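Local structure of acyl-coenzyme A oxidase (Caenorhabditis elegans, 5K3H) at residues A23-H28 / V612-S617. The protein catalyses the first step of peroxisomal beta-oxidation, an FAD-dependent desaturation of acyl-CoA to the (2E)-enoyl-CoA that passes electrons to oxygen and yields hydrogen peroxide. Residues are numbered along the deposited sequence; the frame is centred on the assembly and turned at random.
Sequences ATFDTH and VSLLDS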
loop_
_atom_site.group_PDB
_atom_site.type_symbol
_atom_site.label_atom_id
_atom_site.label_comp_id
_atom_site.label_asym_id
_atom_site.label_seq_id
_atom_site.Cartn_x
_atom_site.Cartn_y
_atom_site.Cartn_z
ATOM N N ALA B 23 -2.812 -28.237 -15.476
ATOM C CA ALA B 23 -1.467 -27.870 -15.926
ATOM C C ALA B 23 -1.114 -28.575 -17.231
ATOM O O ALA B 23 -1.371 -29.768 -17.402
ATOM C CB ALA B 23 -0.421 -28.201 -14.858
ATOM N N THR B 24 -0.498 -27.828 -18.148
ATOM C CA THR B 24 0.005 -28.349 -19.409
ATOM C C THR B 24 1.515 -28.526 -19.405
ATOM O O THR B 24 2.099 -28.767 -20.471
ATOM C CB THR B 24 -0.341 -27.387 -20.514
ATOM O OG1 THR B 24 0.438 -26.209 -20.299
ATOM C CG2 THR B 24 -1.803 -27.015 -20.450
ATOM N N PHE B 25 2.162 -28.381 -18.242
ATOM C CA PHE B 25 3.610 -28.463 -18.148
ATOM C C PHE B 25 3.994 -28.985 -16.772
ATOM O O PHE B 25 3.225 -28.897 -15.802
ATOM C CB PHE B 25 4.286 -27.100 -18.400
ATOM C CG PHE B 25 3.930 -26.044 -17.381
ATOM C CD1 PHE B 25 2.801 -25.249 -17.545
ATOM C CD2 PHE B 25 4.722 -25.849 -16.256
ATOM C CE1 PHE B 25 2.465 -24.309 -16.611
ATOM C CE2 PHE B 25 4.392 -24.905 -15.308
ATOM C CZ PHE B 25 3.283 -24.130 -15.483
ATOM N N ASP B 26 5.232 -29.484 -16.707
ATOM C CA ASP B 26 5.818 -30.072 -15.504
ATOM C C ASP B 26 6.399 -28.965 -14.617
ATOM O O ASP B 26 7.352 -28.285 -15.005
ATOM C CB ASP B 26 6.894 -31.063 -15.961
ATOM C CG ASP B 26 7.698 -31.658 -14.822
ATOM O OD1 ASP B 26 7.405 -31.401 -13.633
ATOM O OD2 ASP B 26 8.673 -32.389 -15.124
ATOM N N THR B 27 5.875 -28.824 -13.402
ATOM C CA THR B 27 6.286 -27.690 -12.577
ATOM C C THR B 27 7.710 -27.839 -12.043
ATOM O O THR B 27 8.352 -26.819 -11.759
ATOM C CB THR B 27 5.297 -27.460 -11.412
ATOM O OG1 THR B 27 5.233 -28.612 -10.557
ATOM C CG2 THR B 27 3.894 -27.155 -11.929
ATOM N N HIS B 28 8.238 -29.069 -11.933
ATOM C CA HIS B 28 9.667 -29.224 -11.640
ATOM C C HIS B 28 10.511 -28.591 -12.740
ATOM O O HIS B 28 11.571 -28.015 -12.458
ATOM C CB HIS B 28 10.064 -30.705 -11.505
ATOM C CG HIS B 28 9.684 -31.351 -10.207
ATOM N ND1 HIS B 28 9.252 -30.640 -9.107
ATOM C CD2 HIS B 28 9.676 -32.655 -9.842
ATOM C CE1 HIS B 28 8.993 -31.481 -8.119
ATOM N NE2 HIS B 28 9.243 -32.708 -8.539
ATOM N N VAL B 612 -2.440 -21.396 -11.366
ATOM C CA VAL B 612 -1.974 -21.968 -10.099
ATOM C C VAL B 612 -0.654 -22.719 -10.299
ATOM O O VAL B 612 0.252 -22.639 -9.458
ATOM C CB VAL B 612 -3.066 -22.864 -9.467
ATOM C CG1 VAL B 612 -2.510 -23.657 -8.296
ATOM C CG2 VAL B 612 -4.248 -22.010 -8.982
ATOM N N SER B 613 -0.498 -23.421 -11.430
ATOM C CA SER B 613 0.732 -24.179 -11.645
ATOM C C SER B 613 1.919 -23.255 -11.888
ATOM O O SER B 613 3.028 -23.519 -11.403
ATOM C CB SER B 613 0.546 -25.160 -12.793
ATOM O OG SER B 613 -0.491 -26.088 -12.479
ATOM N N LEU B 614 1.698 -22.138 -12.584
ATOM C CA LEU B 614 2.758 -21.150 -12.784
ATOM C C LEU B 614 3.285 -20.599 -11.470
ATOM O O LEU B 614 4.474 -20.276 -11.366
ATOM C CB LEU B 614 2.253 -19.984 -13.649
ATOM C CG LEU B 614 2.077 -20.272 -15.139
ATOM C CD1 LEU B 614 1.224 -19.210 -15.758
ATOM C CD2 LEU B 614 3.453 -20.375 -15.848
ATOM N N LEU B 615 2.430 -20.498 -10.457
ATOM C CA LEU B 615 2.875 -20.026 -9.159
ATOM C C LEU B 615 3.421 -21.156 -8.297
ATOM O O LEU B 615 4.380 -20.935 -7.554
ATOM C CB LEU B 615 1.723 -19.320 -8.451
ATOM C CG LEU B 615 1.278 -18.040 -9.167
ATOM C CD1 LEU B 615 -0.119 -17.667 -8.698
ATOM C CD2 LEU B 615 2.279 -16.890 -8.943
ATOM N N ASP B 616 2.840 -22.363 -8.386
ATOM C CA ASP B 616 3.431 -23.521 -7.721
ATOM C C ASP B 616 4.866 -23.768 -8.166
ATOM O O ASP B 616 5.651 -24.337 -7.411
ATOM C CB ASP B 616 2.651 -24.804 -7.997
ATOM C CG ASP B 616 1.363 -24.893 -7.238
ATOM O OD1 ASP B 616 1.228 -24.261 -6.158
ATOM O OD2 ASP B 616 0.490 -25.674 -7.705
ATOM N N SER B 617 5.202 -23.418 -9.409
ATOM C CA SER B 617 6.536 -23.696 -9.925
ATOM C C SER B 617 7.623 -22.949 -9.173
ATOM O O SER B 617 8.799 -23.298 -9.312
ATOM C CB SER B 617 6.605 -23.382 -11.416
ATOM O OG SER B 617 5.743 -24.246 -12.156
#
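Phe25 and Thr27 bear about equal shares of the contact that the loop leading into helix 27-35, and its first residue, make with the C-terminal end of helix 590-616. From CB of Phe25, CG lies between the backbone N and the carbonyl carbon (chi1 63°), the crowded position, and this torsion carries the far end of the ring to Ser613, Leu614 and Ser617. Along one side of the ring, CE2 lies 3.5 Å from Ser617 OG, which sits at the edge, in the ring plane. CE1 and, more closely, CZ meet the methyl CD2 of Leu614 obliquely (CZ to CD2 3.8 Å), the two side chains crossing at about a right angle. CZ also comes within 4.0 Å of Ser613 CB. Beyond the ring, Ala23 CB rests 3.2 Å from Ser613 OG, while CB and CG2 of Thr27 lie against Ser617 OG (3.3 and 3.5 Å); Thr27 OG1 instead bonds to Lys6 N. Ser617 OG donates to Ser613 O over 2.9 Å, arriving 34° out of the carbonyl plane, and Ser617 N donates to the same oxygen. An alanine here would remove the hydroxyl, leaving Ser613 O with one of the two bonds it receives from this residue, and would probably weaken the packing against Phe25 CE2 and Thr27 CB. Thr558, Ile559 and Ala562 pack on the ring, so Phe25 is held between helix 557-577 and the end of helix 590-616; Met30, from the helix that follows the loop, touches Phe25, Leu614 and Ser617. Because Ser617 OG is bonded to Ser613 O in its own segment and Ser613 OG to Asn5, the join between the two segments is one of van der Waals packing, with buried polar groups satisfied alongside it.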